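Local atomic coordinates of putative Zn-dependent exopeptidase (PDB entry 3GUX), a protein that probably acts as a zinc-dependent exopeptidase of the M28 family, removing amino acids from the N-terminal ends of peptides. Residues E215-R220 with V257-R262; A196-L201 with R223-K228; Y30-V35 with V136-A141; G89-E94 with R142-E147; Y68-D73 with S182-R187. All coordinates share one frame; numbering follows the deposited sequence.

From the N terminus, residues 30-35 open the first loop, which contact 3 closes when helix 26-37 meets helix 131-146. Strand 66-75 then opens contact 5, a longer loop that crosses the first and ends at helix 180-187. Contact 4 lies wholly between the two segments of contact 5 and also crosses contact 3; it joins strand 81-91 to the last turns of helix 131-146, the helix used by contact 3. Beyond these, contacts 2 and 1 cross: strand 198-203 is bound to helix 223-236, and residues 215-220 to helix 253-260. Met-226 packs on Ala-219 where the two meet, and Val-257 packs on Trp-185 of contact 5.

Contact 1: residues E215-R220 with V257-R262; sequences EGYSAR and VNKLAR
Tyr-217 and Asn-258 form the single hydrogen bond between residues 215-220 and 257-262. The phenol OH of Tyr-217 donates to OD1 of Asn-258 over 2.8 Å, meeting the oxygen in the carbonyl plane, on a lone pair, with a C=O...donor angle of 133°. Seen from the tyrosine, OD1 sits at the ring edge, close to the ring plane, although the amide itself is turned 69° from it. The other end of the amide gives a weak hydrogen bond from ND2 to Ile-263 O, which together with the tyrosine bond would fix which way round the group lies.

Van der Waals contact supplies the remainder. Lys-259 runs extended past the hydroxyl, and its CE comes within 3.4 Å of Tyr-217 OH, with CG at 3.7 Å from the same oxygen. The ammonium group lies further out, and its NZ is 5.5 Å from NH2 of Arg-220, a like charge.

The backbone carrying the tyrosine is held by Glu-215 through capping bonds. Its OE1 accepts from Ser-218 N at 2.7 Å, on the syn side but tilted 34° out of the carboxylate plane, and from Ser-218 OG at 2.8 Å, while OE2 takes Tyr-217 N at 2.9 Å from above that plane. His-254 NE2 and Thr-250 N bind the same carboxylate, linking it to helix 253-260 and the loop before that helix. A carboxylate gathering the first amides of a turn in this way is characteristic of side-chain capping at a helix N terminus, here that of the short helix 218-221.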
# COMPACT_ATOMS: atom_id res chain seq x y z
N GLU A 215 9.40 -8.67 8.16
CA GLU A 215 9.59 -9.36 6.88
C GLU A 215 11.06 -9.27 6.49
O GLU A 215 11.70 -8.21 6.67
CB GLU A 215 8.66 -8.75 5.83
CG GLU A 215 8.69 -9.46 4.47
CD GLU A 215 9.85 -9.01 3.60
OE1 GLU A 215 10.19 -7.80 3.62
OE2 GLU A 215 10.43 -9.84 2.89
N GLY A 216 11.58 -10.39 5.98
CA GLY A 216 13.01 -10.53 5.69
C GLY A 216 13.69 -9.44 4.89
O GLY A 216 14.72 -8.91 5.31
N TYR A 217 13.16 -9.13 3.70
CA TYR A 217 13.76 -8.09 2.85
C TYR A 217 13.68 -6.72 3.53
O TYR A 217 14.70 -5.99 3.61
CB TYR A 217 13.15 -8.08 1.45
CG TYR A 217 13.88 -7.19 0.49
CD1 TYR A 217 14.94 -7.66 -0.28
CD2 TYR A 217 13.51 -5.85 0.34
CE1 TYR A 217 15.64 -6.81 -1.15
CE2 TYR A 217 14.18 -5.00 -0.51
CZ TYR A 217 15.22 -5.48 -1.28
OH TYR A 217 15.86 -4.60 -2.11
N SER A 218 12.50 -6.39 4.07
CA SER A 218 12.31 -5.14 4.80
C SER A 218 13.34 -4.99 5.96
O SER A 218 13.87 -3.92 6.17
CB SER A 218 10.89 -5.04 5.37
OG SER A 218 9.85 -5.11 4.35
N ALA A 219 13.61 -6.10 6.66
CA ALA A 219 14.51 -6.14 7.81
C ALA A 219 15.98 -6.01 7.45
O ALA A 219 16.81 -5.84 8.35
CB ALA A 219 14.28 -7.43 8.58
N ARG A 220 16.36 -6.15 6.18
CA ARG A 220 17.76 -5.89 5.80
C ARG A 220 17.91 -4.61 4.96
O ARG A 220 19.00 -4.13 4.79
CB ARG A 220 18.40 -7.10 5.13
CG ARG A 220 17.93 -7.44 3.79
CD ARG A 220 18.76 -8.61 3.29
NE ARG A 220 18.33 -8.93 1.93
CZ ARG A 220 18.81 -8.39 0.82
NH1 ARG A 220 19.79 -7.49 0.83
NH2 ARG A 220 18.31 -8.77 -0.35
N VAL A 257 10.35 -1.27 -5.53
CA VAL A 257 10.37 0.12 -5.01
C VAL A 257 11.75 0.50 -4.51
O VAL A 257 12.34 1.52 -4.93
CB VAL A 257 9.32 0.33 -3.86
CG1 VAL A 257 9.72 1.46 -2.97
CG2 VAL A 257 7.92 0.54 -4.43
N ASN A 258 12.28 -0.33 -3.63
CA ASN A 258 13.62 -0.11 -3.10
C ASN A 258 14.77 -0.15 -4.14
O ASN A 258 15.80 0.52 -3.96
CB ASN A 258 13.88 -1.16 -2.00
CG ASN A 258 15.22 -1.00 -1.35
OD1 ASN A 258 15.99 -1.97 -1.23
ND2 ASN A 258 15.55 0.22 -0.95
N LYS A 259 14.58 -0.87 -5.23
CA LYS A 259 15.65 -1.04 -6.21
C LYS A 259 15.57 -0.12 -7.41
O LYS A 259 16.47 0.67 -7.64
CB LYS A 259 15.70 -2.49 -6.61
CG LYS A 259 16.32 -3.32 -5.52
CD LYS A 259 16.27 -4.80 -5.87
CE LYS A 259 17.30 -5.55 -5.04
NZ LYS A 259 17.37 -6.98 -5.43
N LEU A 260 14.49 -0.21 -8.17
CA LEU A 260 14.38 0.64 -9.34
C LEU A 260 14.17 2.15 -8.93
O LEU A 260 14.66 3.07 -9.61
CB LEU A 260 13.31 0.06 -10.28
N ALA A 261 13.53 2.39 -7.78
CA ALA A 261 13.25 3.75 -7.30
C ALA A 261 14.09 4.23 -6.09
O ALA A 261 14.08 5.41 -5.80
CB ALA A 261 11.78 3.82 -6.95
N ARG A 262 14.85 3.31 -5.48
CA ARG A 262 15.62 3.43 -4.20
C ARG A 262 15.20 4.08 -2.94
O ARG A 262 15.90 4.95 -2.36
CB ARG A 262 17.16 3.33 -4.28
CG ARG A 262 17.90 4.27 -5.15
CD ARG A 262 17.74 3.85 -6.58

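Contact 2: residues A196-L201 with R223-K228; sequences ARYGIL and RSEMKK
Tyr-198 reaches Glu-225 with its CG set between the backbone N and the carbonyl carbon (chi1 60°), a torsion that swings the ring across toward helix 223-236. Glu-225 bends at its second torsion (chi2 81°), laying its aliphatic part against the tyrosine while the carboxylate turns off. A bend near the end of Lys-228 places NZ beside CE2 and the hydroxyl of the ring.

The hydrocarbon of Glu-225 does the packing. Its CG is 3.7 Å from both CB and CG of Tyr-198, and its CB lies over one ring face, 4.1 Å above the plane and displaced toward the rim. Tyr-198 and Glu-225 lie alongside, running opposite ways, with ring and carboxylate planes 56° apart. Within its own strand, Tyr-198 has Ile-200 CG1 at the ring edge, in plane.

Lys-228 NZ comes obliquely to the far end, 3.6 Å from CE2 and 3.9 Å from OH of Tyr-198. What holds both polar ends is a shared partner: OE2 of Glu-313 forms a salt bridge with Lys-228 NZ and a hydrogen bond with Tyr-198 OH, while OE1 of the same carboxylate pairs with Arg-197 NH1. Two cations and a phenol are therefore gathered round one anion near the C terminus.

Strand 198-203 runs parallel between strands 98-104 and 265-269 in the mixed sheet. Helix 223-236 lies against this part of it, with Glu-225 and Met-226 also resting on Val-266 of an edge strand and Met-226 reaching helix 218-221.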
# COMPACT_ATOMS: atom_id res chain seq x y z
N ALA A 196 10.97 9.43 -1.89
CA ALA A 196 10.20 9.44 -0.65
C ALA A 196 11.18 9.05 0.45
O ALA A 196 12.14 8.33 0.19
CB ALA A 196 9.04 8.49 -0.72
N ARG A 197 10.95 9.53 1.67
CA ARG A 197 11.81 9.21 2.81
C ARG A 197 11.86 7.70 2.97
O ARG A 197 12.93 7.12 3.13
CB ARG A 197 11.27 9.91 4.06
CG ARG A 197 12.05 9.69 5.34
CD ARG A 197 11.45 10.49 6.48
NE ARG A 197 11.65 11.93 6.27
CZ ARG A 197 11.18 12.92 7.05
NH1 ARG A 197 10.45 12.66 8.13
NH2 ARG A 197 11.46 14.19 6.73
N TYR A 198 10.70 7.07 2.94
CA TYR A 198 10.61 5.62 2.95
C TYR A 198 9.23 5.30 2.47
O TYR A 198 8.44 6.22 2.25
CB TYR A 198 10.87 5.03 4.33
CG TYR A 198 9.91 5.49 5.41
CD1 TYR A 198 8.72 4.82 5.65
CD2 TYR A 198 10.22 6.59 6.20
CE1 TYR A 198 7.85 5.26 6.65
CE2 TYR A 198 9.36 7.03 7.20
CZ TYR A 198 8.19 6.37 7.41
OH TYR A 198 7.38 6.83 8.40
N GLY A 199 8.96 4.01 2.28
CA GLY A 199 7.67 3.52 1.82
C GLY A 199 7.09 2.45 2.72
O GLY A 199 7.83 1.77 3.42
N ILE A 200 5.76 2.35 2.75
CA ILE A 200 5.07 1.30 3.49
C ILE A 200 4.17 0.57 2.50
O ILE A 200 3.33 1.19 1.88
CB ILE A 200 4.20 1.79 4.66
CG1 ILE A 200 5.01 2.64 5.64
CG2 ILE A 200 3.59 0.60 5.38
CD1 ILE A 200 4.21 3.17 6.83
N LEU A 201 4.39 -0.73 2.33
CA LEU A 201 3.57 -1.56 1.51
C LEU A 201 2.63 -2.34 2.40
O LEU A 201 3.08 -2.95 3.38
CB LEU A 201 4.43 -2.52 0.67
CG LEU A 201 3.71 -3.59 -0.15
CD1 LEU A 201 2.81 -3.02 -1.26
CD2 LEU A 201 4.75 -4.57 -0.74
N ARG A 223 15.33 -1.56 8.25
CA ARG A 223 15.12 -1.90 9.68
C ARG A 223 14.60 -0.75 10.48
O ARG A 223 13.62 -0.87 11.16
CB ARG A 223 16.38 -2.35 10.40
CG ARG A 223 16.89 -3.65 9.99
CD ARG A 223 17.94 -4.26 10.93
NE ARG A 223 17.34 -4.70 12.20
CZ ARG A 223 16.60 -5.81 12.36
NH1 ARG A 223 16.33 -6.62 11.34
NH2 ARG A 223 16.11 -6.10 13.56
N SER A 224 15.31 0.36 10.40
CA SER A 224 14.99 1.59 11.11
C SER A 224 13.52 1.94 10.95
O SER A 224 12.77 2.06 11.92
CB SER A 224 15.90 2.71 10.57
OG SER A 224 15.44 3.97 11.00
N GLU A 225 13.08 1.96 9.71
CA GLU A 225 11.69 2.29 9.38
C GLU A 225 10.73 1.22 9.87
O GLU A 225 9.71 1.51 10.47
CB GLU A 225 11.54 2.52 7.88
CG GLU A 225 12.45 3.61 7.31
CD GLU A 225 13.89 3.16 7.01
OE1 GLU A 225 14.23 1.98 7.28
OE2 GLU A 225 14.68 4.00 6.52
N MSE A 226 11.08 -0.04 9.66
CA MSE A 226 10.23 -1.13 10.12
C MSE A 226 10.08 -1.14 11.65
O MSE A 226 8.96 -1.19 12.20
CB MSE A 226 10.84 -2.43 9.63
CG MSE A 226 10.08 -3.68 9.90
SE MSE A 226 11.25 -5.14 9.49
CE MSE A 226 12.67 -4.84 10.83
N LYS A 227 11.22 -1.04 12.36
CA LYS A 227 11.21 -1.04 13.82
C LYS A 227 10.37 0.11 14.37
O LYS A 227 9.74 -0.04 15.43
CB LYS A 227 12.66 -0.99 14.36
N LYS A 228 10.37 1.24 13.66
CA LYS A 228 9.59 2.43 14.02
C LYS A 228 8.11 2.15 13.99
O LYS A 228 7.36 2.52 14.89
CB LYS A 228 9.92 3.55 13.04
CG LYS A 228 9.31 4.91 13.35
CD LYS A 228 9.32 5.84 12.14
CE LYS A 228 10.71 6.12 11.62
NZ LYS A 228 10.66 7.13 10.53

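Contact 3: residues Y30-V35 with V136-A141; sequences YQYIQV and VLLEIA
Glu-139, which lies beside the ring of Tyr-32, has its carboxylate held by four donors, two on each oxygen. OE1 takes a salt bridge from Arg-142 NE and a hydrogen bond from Ser-28 OG, while OE2 accepts from Gln-143 NE2 and Asp-25 N. The phenol of Tyr-32 is not one of these donors: its OH stays 4.1 Å from Glu-139 OE1, and the ring makes contact through CE2, 3.8 Å from that oxygen. Ring and carboxylate planes are 30° apart, although the two side chains run at about a right angle to each other.

The apolar part of the contact belongs to Leu-138. Its CB is 3.6 Å from Tyr-32 CD2, and its CD1 is 3.8 Å from the tyrosine CB. Tyr-32 has its CG anti to the carbonyl carbon (chi1 -57°), which sets the ring against both residues; its CD2-CE2 side spans Leu-138 CB and the backbone N of Glu-139, the latter 3.7 Å from Tyr-32 CE2. Shortening Tyr-32 to an alanine is likely to open a gap beside Leu-138 and uncover one flank of the Glu-139 carboxylate.

Tyr-55 of helix 47-62 also touches Tyr-32, while Leu-138 reaches Leu-56. Helices 26-37 and 131-146 are thus joined by apolar packing of Tyr-32 on Leu-138 and, beside it, by the Ser-28 to Glu-139 hydrogen bond; the four donors to this buried carboxylate, one of them an arginine, are likely to favour its ionised form.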
# COMPACT_ATOMS: atom_id res chain seq x y z
N TYR A 30 -13.42 -1.44 5.62
CA TYR A 30 -14.14 -2.69 5.33
C TYR A 30 -15.05 -2.55 4.11
O TYR A 30 -15.04 -3.41 3.23
CB TYR A 30 -14.96 -3.12 6.57
CG TYR A 30 -15.59 -4.50 6.45
CD1 TYR A 30 -16.79 -4.68 5.79
CD2 TYR A 30 -14.96 -5.62 6.99
CE1 TYR A 30 -17.34 -5.93 5.68
CE2 TYR A 30 -15.52 -6.86 6.91
CZ TYR A 30 -16.69 -7.02 6.25
OH TYR A 30 -17.25 -8.27 6.14
N GLN A 31 -15.81 -1.46 4.04
CA GLN A 31 -16.67 -1.22 2.90
C GLN A 31 -15.92 -1.02 1.57
O GLN A 31 -16.40 -1.49 0.51
CB GLN A 31 -17.61 -0.04 3.17
CG GLN A 31 -18.60 -0.29 4.31
CD GLN A 31 -19.40 -1.58 4.17
OE1 GLN A 31 -19.70 -2.22 5.17
NE2 GLN A 31 -19.74 -1.97 2.93
N TYR A 32 -14.77 -0.36 1.62
CA TYR A 32 -13.93 -0.20 0.42
C TYR A 32 -13.42 -1.57 -0.03
O TYR A 32 -13.29 -1.82 -1.20
CB TYR A 32 -12.76 0.78 0.62
CG TYR A 32 -13.16 2.16 1.06
CD1 TYR A 32 -14.28 2.82 0.52
CD2 TYR A 32 -12.41 2.85 1.99
CE1 TYR A 32 -14.63 4.10 0.94
CE2 TYR A 32 -12.74 4.12 2.40
CZ TYR A 32 -13.85 4.73 1.87
OH TYR A 32 -14.17 5.98 2.30
N ILE A 33 -13.16 -2.47 0.92
CA ILE A 33 -12.77 -3.81 0.57
C ILE A 33 -13.94 -4.55 -0.09
O ILE A 33 -13.76 -5.18 -1.15
CB ILE A 33 -12.24 -4.60 1.77
CG1 ILE A 33 -10.95 -3.92 2.27
CG2 ILE A 33 -12.04 -6.09 1.37
CD1 ILE A 33 -10.42 -4.33 3.61
N GLN A 34 -15.12 -4.43 0.51
CA GLN A 34 -16.31 -5.09 -0.02
C GLN A 34 -16.67 -4.60 -1.44
O GLN A 34 -17.04 -5.39 -2.29
CB GLN A 34 -17.46 -4.91 0.97
CG GLN A 34 -18.76 -5.58 0.51
CD GLN A 34 -18.65 -7.08 0.48
OE1 GLN A 34 -18.52 -7.71 1.53
NE2 GLN A 34 -18.65 -7.66 -0.72
N VAL A 35 -16.54 -3.29 -1.70
CA VAL A 35 -16.84 -2.75 -3.05
C VAL A 35 -15.88 -3.31 -4.10
O VAL A 35 -16.27 -3.53 -5.24
CB VAL A 35 -16.81 -1.20 -3.06
CG1 VAL A 35 -16.88 -0.68 -4.48
CG2 VAL A 35 -17.94 -0.62 -2.18
N VAL A 136 -7.49 -0.24 3.11
CA VAL A 136 -6.91 0.51 4.20
C VAL A 136 -6.35 1.84 3.68
O VAL A 136 -6.52 2.89 4.29
CB VAL A 136 -5.78 -0.27 4.84
CG1 VAL A 136 -5.00 0.62 5.78
CG2 VAL A 136 -6.30 -1.46 5.57
N LEU A 137 -5.68 1.82 2.53
CA LEU A 137 -5.11 3.05 1.97
C LEU A 137 -6.16 4.07 1.51
O LEU A 137 -5.92 5.29 1.62
CB LEU A 137 -4.12 2.70 0.85
CG LEU A 137 -2.82 2.01 1.33
CD1 LEU A 137 -1.84 1.77 0.17
CD2 LEU A 137 -2.14 2.81 2.45
N LEU A 138 -7.30 3.60 1.00
CA LEU A 138 -8.38 4.50 0.62
C LEU A 138 -8.89 5.21 1.85
O LEU A 138 -9.11 6.42 1.82
CB LEU A 138 -9.54 3.76 -0.06
CG LEU A 138 -9.33 3.26 -1.50
CD1 LEU A 138 -10.47 2.34 -1.94
CD2 LEU A 138 -9.19 4.42 -2.48
N GLU A 139 -9.06 4.47 2.95
CA GLU A 139 -9.52 5.08 4.21
C GLU A 139 -8.46 6.05 4.71
O GLU A 139 -8.82 7.10 5.22
CB GLU A 139 -9.87 4.03 5.27
CG GLU A 139 -10.12 4.60 6.66
CD GLU A 139 -11.28 5.61 6.74
OE1 GLU A 139 -12.06 5.80 5.77
OE2 GLU A 139 -11.42 6.22 7.81
N ILE A 140 -7.17 5.73 4.57
CA ILE A 140 -6.11 6.70 4.94
C ILE A 140 -6.20 7.97 4.05
O ILE A 140 -6.07 9.09 4.55
CB ILE A 140 -4.72 6.06 4.94
CG1 ILE A 140 -4.62 5.06 6.09
CG2 ILE A 140 -3.61 7.14 5.07
CD1 ILE A 140 -3.41 4.19 6.07
N ALA A 141 -6.49 7.79 2.77
CA ALA A 141 -6.68 8.90 1.83
C ALA A 141 -7.79 9.85 2.30
O ALA A 141 -7.61 11.07 2.35
CB ALA A 141 -7.00 8.38 0.41

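Contact 4: residues G89-E94 with R142-E147; sequences GAYKPE and RQIQKE
The end of strand 81-91 packs on the C-terminal turns of helix 131-146 through Tyr-91 and Ile-144, a strand-to-helix contact between the mixed sheet and a helix on its face. The methyl CG2 of Ile-144 stands over one face of the tyrosine ring in a CH-pi contact, 3.6 Å from the centroid and 24° off the ring normal. It is offset toward the rim, where Ile-144 CG2 is 3.4 Å from Tyr-91 CD1. Ile-144 has CG1 beside the backbone N (chi1 -70°), which leaves its CG2 branch facing the ring; at the other flank Ile-144 CD1 is 4.1 Å from Tyr-91 CD2.

In the sheet, strand 81-91 lies antiparallel between strands 66-75 and 152-158, and Tyr-91 pairs through its backbone with Ile-153, on which Ile-144 also rests. The helix therefore packs on neighbouring strands of the sheet at once.

The phenol OH of Tyr-91 finds its partner in Phe-63 O, just after helix 47-62. Gln-145, whose backbone N is 4.5 Å from the ring CE1 of Tyr-91, sends NE2 to the adjacent carbonyl of Lys-62.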
# COMPACT_ATOMS: atom_id res chain seq x y z
N GLY A 89 -2.10 8.48 -6.23
CA GLY A 89 -2.76 9.64 -5.62
C GLY A 89 -1.76 10.38 -4.73
O GLY A 89 -1.27 9.82 -3.75
N ALA A 90 -1.46 11.63 -5.08
CA ALA A 90 -0.47 12.45 -4.37
C ALA A 90 -1.16 13.48 -3.52
O ALA A 90 -2.15 14.07 -3.96
CB ALA A 90 0.46 13.16 -5.37
N TYR A 91 -0.64 13.67 -2.31
CA TYR A 91 -1.09 14.71 -1.39
C TYR A 91 0.08 15.64 -1.14
O TYR A 91 1.22 15.18 -0.99
CB TYR A 91 -1.58 14.11 -0.08
CG TYR A 91 -2.88 13.43 -0.28
CD1 TYR A 91 -4.06 14.15 -0.25
CD2 TYR A 91 -2.95 12.07 -0.55
CE1 TYR A 91 -5.28 13.55 -0.44
CE2 TYR A 91 -4.16 11.45 -0.75
CZ TYR A 91 -5.33 12.20 -0.70
OH TYR A 91 -6.54 11.60 -0.91
N LYS A 92 -0.22 16.94 -1.07
CA LYS A 92 0.78 17.98 -0.94
C LYS A 92 1.88 17.71 -1.95
O LYS A 92 3.01 17.41 -1.55
CB LYS A 92 1.34 18.07 0.49
N PRO A 93 1.56 17.78 -3.26
CA PRO A 93 2.62 17.52 -4.25
C PRO A 93 3.78 18.53 -4.22
O PRO A 93 4.83 18.26 -4.79
CB PRO A 93 1.88 17.59 -5.60
CG PRO A 93 0.43 17.69 -5.27
CD PRO A 93 0.30 18.20 -3.90
N GLU A 94 3.58 19.67 -3.57
CA GLU A 94 4.63 20.66 -3.39
C GLU A 94 5.80 20.13 -2.56
O GLU A 94 6.95 20.43 -2.86
CB GLU A 94 4.06 21.90 -2.70
N ARG A 142 -8.92 9.26 2.66
CA ARG A 142 -10.07 10.00 3.12
C ARG A 142 -9.72 10.84 4.36
O ARG A 142 -10.16 11.98 4.48
CB ARG A 142 -11.22 9.03 3.41
CG ARG A 142 -12.56 9.73 3.75
CD ARG A 142 -13.70 8.76 4.01
NE ARG A 142 -13.59 8.07 5.30
CZ ARG A 142 -14.00 8.54 6.47
NH1 ARG A 142 -14.56 9.75 6.57
NH2 ARG A 142 -13.84 7.82 7.58
N GLN A 143 -8.93 10.27 5.27
CA GLN A 143 -8.51 10.96 6.48
C GLN A 143 -7.52 12.06 6.14
O GLN A 143 -7.51 13.11 6.81
CB GLN A 143 -7.86 9.99 7.47
CG GLN A 143 -8.78 8.89 8.00
CD GLN A 143 -9.89 9.37 8.89
OE1 GLN A 143 -9.77 10.40 9.58
NE2 GLN A 143 -10.97 8.61 8.91
N ILE A 144 -6.65 11.81 5.14
CA ILE A 144 -5.69 12.84 4.71
C ILE A 144 -6.48 14.03 4.21
O ILE A 144 -6.15 15.16 4.54
CB ILE A 144 -4.67 12.36 3.65
CG1 ILE A 144 -3.68 11.37 4.27
CG2 ILE A 144 -3.90 13.56 3.07
CD1 ILE A 144 -2.74 10.71 3.30
N GLN A 145 -7.54 13.77 3.43
CA GLN A 145 -8.43 14.84 2.98
C GLN A 145 -8.96 15.64 4.16
O GLN A 145 -8.90 16.85 4.12
CB GLN A 145 -9.62 14.29 2.19
CG GLN A 145 -10.34 15.35 1.38
CD GLN A 145 -11.45 14.79 0.54
OE1 GLN A 145 -12.11 13.81 0.90
NE2 GLN A 145 -11.68 15.40 -0.60
N LYS A 146 -9.46 14.97 5.21
CA LYS A 146 -10.01 15.70 6.38
C LYS A 146 -8.93 16.49 7.11
O LYS A 146 -9.13 17.66 7.43
CB LYS A 146 -10.72 14.75 7.35
CG LYS A 146 -11.93 14.03 6.75
N GLU A 147 -7.77 15.87 7.35
CA GLU A 147 -6.66 16.54 8.04
C GLU A 147 -5.33 16.05 7.49
O GLU A 147 -4.95 14.90 7.71
CB GLU A 147 -6.75 16.30 9.54
CG GLU A 147 -5.85 17.22 10.35
CD GLU A 147 -6.01 17.06 11.83
OE1 GLU A 147 -6.73 16.15 12.28
OE2 GLU A 147 -5.41 17.87 12.56

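Contact 5: residues Y68-D73 with S182-R187; sequences YNQYAD and SQYWAR
Gln-70 reaches from its strand into the angle between Tyr-184 and Trp-185, meeting each in a different way. Extended, with CG anti to the backbone N (chi1 169°), it passes the tyrosine at its edge: CG is 3.7 Å from CE2 of Tyr-184, and the amide is turned 70° from that ring. Against Trp-185 the side chain crosses at about a right angle. There Gln-70 OE1 lies in the indole plane, at the edge, 3.3 Å from CD1 and 3.6 Å from CB of Trp-185. The same oxygen accepts a hydrogen bond from Asn-86 ND2 on the adjacent strand, which would fix the amide's rotation.

Ala-72 meets the same tyrosine ring on a face. Its CB sits over Tyr-184 in a CH-pi contact, 3.9 Å from the centroid and 19° off the normal. Were Gln-70 a leucine, Asn-86 ND2 would probably lose its acceptor, and the CD1 edge of Trp-185 the oxygen that lies in its plane.

Alternate residues, Gln-70 and Ala-72, face helix 180-187 while Tyr-71 and Asp-73 point away, and the axes of segments 68-73 and 182-187 approach to 10.6 Å. This is the helix-on-sheet packing of the phosphorylase/hydrolase-like fold of this M28 peptidase, with helix 180-187 against an edge strand of its mixed sheet.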
# COMPACT_ATOMS: atom_id res chain seq x y z
N TYR A 68 -2.72 10.32 -10.74
CA TYR A 68 -1.88 10.02 -11.90
C TYR A 68 -2.20 8.58 -12.26
O TYR A 68 -2.00 7.68 -11.44
CB TYR A 68 -0.40 10.27 -11.60
CG TYR A 68 -0.07 11.76 -11.44
N ASN A 69 -2.75 8.37 -13.47
CA ASN A 69 -3.08 7.05 -13.99
C ASN A 69 -1.96 6.65 -14.96
O ASN A 69 -1.69 7.35 -15.92
CB ASN A 69 -4.45 7.08 -14.64
N GLN A 70 -1.30 5.51 -14.72
CA GLN A 70 -0.10 5.05 -15.47
C GLN A 70 -0.36 3.76 -16.28
O GLN A 70 -0.15 2.64 -15.82
CB GLN A 70 1.05 4.97 -14.45
CG GLN A 70 2.36 4.29 -14.83
CD GLN A 70 3.42 4.44 -13.69
OE1 GLN A 70 3.60 3.54 -12.86
NE2 GLN A 70 4.10 5.57 -13.66
N TYR A 71 -0.86 3.94 -17.50
CA TYR A 71 -1.17 2.82 -18.40
C TYR A 71 0.02 2.24 -19.13
O TYR A 71 0.80 2.99 -19.70
CB TYR A 71 -2.18 3.24 -19.44
CG TYR A 71 -3.55 3.49 -18.88
CD1 TYR A 71 -4.43 2.44 -18.67
CD2 TYR A 71 -3.96 4.76 -18.57
CE1 TYR A 71 -5.69 2.66 -18.16
CE2 TYR A 71 -5.22 4.99 -18.06
CZ TYR A 71 -6.08 3.94 -17.87
OH TYR A 71 -7.33 4.18 -17.37
N ALA A 72 0.13 0.90 -19.19
CA ALA A 72 1.28 0.26 -19.82
C ALA A 72 0.97 -1.16 -20.27
O ALA A 72 0.22 -1.86 -19.60
CB ALA A 72 2.42 0.21 -18.82
N ASP A 73 1.58 -1.58 -21.37
CA ASP A 73 1.44 -2.94 -21.84
C ASP A 73 2.56 -3.74 -21.20
O ASP A 73 3.70 -3.60 -21.59
CB ASP A 73 1.55 -3.05 -23.37
CG ASP A 73 0.35 -2.48 -24.10
OD1 ASP A 73 -0.62 -2.04 -23.47
OD2 ASP A 73 0.38 -2.50 -25.33
N SER A 182 4.88 -2.74 -10.23
CA SER A 182 5.86 -2.03 -9.38
C SER A 182 7.24 -2.02 -10.06
O SER A 182 7.97 -1.04 -9.94
CB SER A 182 5.92 -2.61 -7.98
OG SER A 182 6.37 -3.94 -7.98
N GLN A 183 7.60 -3.11 -10.74
CA GLN A 183 8.85 -3.11 -11.53
C GLN A 183 8.78 -1.97 -12.51
O GLN A 183 9.73 -1.26 -12.68
CB GLN A 183 9.09 -4.42 -12.28
CG GLN A 183 9.78 -5.48 -11.45
CD GLN A 183 9.84 -6.83 -12.13
OE1 GLN A 183 8.89 -7.63 -12.04
NE2 GLN A 183 10.96 -7.14 -12.74
N TYR A 184 7.64 -1.83 -13.17
CA TYR A 184 7.43 -0.74 -14.11
C TYR A 184 7.54 0.59 -13.39
O TYR A 184 8.32 1.47 -13.78
CB TYR A 184 6.07 -0.87 -14.81
CG TYR A 184 5.86 0.18 -15.86
CD1 TYR A 184 6.29 -0.03 -17.18
CD2 TYR A 184 5.26 1.39 -15.55
CE1 TYR A 184 6.10 0.92 -18.13
CE2 TYR A 184 5.09 2.35 -16.51
CZ TYR A 184 5.51 2.12 -17.78
OH TYR A 184 5.31 3.08 -18.72
N TRP A 185 6.78 0.71 -12.32
CA TRP A 185 6.74 1.96 -11.57
C TRP A 185 8.10 2.37 -11.01
O TRP A 185 8.50 3.48 -11.19
CB TRP A 185 5.73 1.92 -10.42
CG TRP A 185 5.73 3.26 -9.64
CD1 TRP A 185 5.07 4.40 -9.98
CD2 TRP A 185 6.47 3.57 -8.44
NE1 TRP A 185 5.34 5.41 -9.07
CE2 TRP A 185 6.19 4.92 -8.11
CE3 TRP A 185 7.34 2.85 -7.62
CZ2 TRP A 185 6.74 5.57 -6.99
CZ3 TRP A 185 7.88 3.50 -6.47
CH2 TRP A 185 7.58 4.84 -6.18
N ALA A 186 8.79 1.46 -10.31
CA ALA A 186 10.05 1.82 -9.67
C ALA A 186 11.04 2.21 -10.73
O ALA A 186 11.65 3.25 -10.59
CB ALA A 186 10.58 0.69 -8.76
N ARG A 187 11.15 1.43 -11.81
CA ARG A 187 12.09 1.73 -12.91
C ARG A 187 11.91 3.16 -13.42
O ARG A 187 12.90 3.91 -13.53
CB ARG A 187 11.91 0.73 -14.08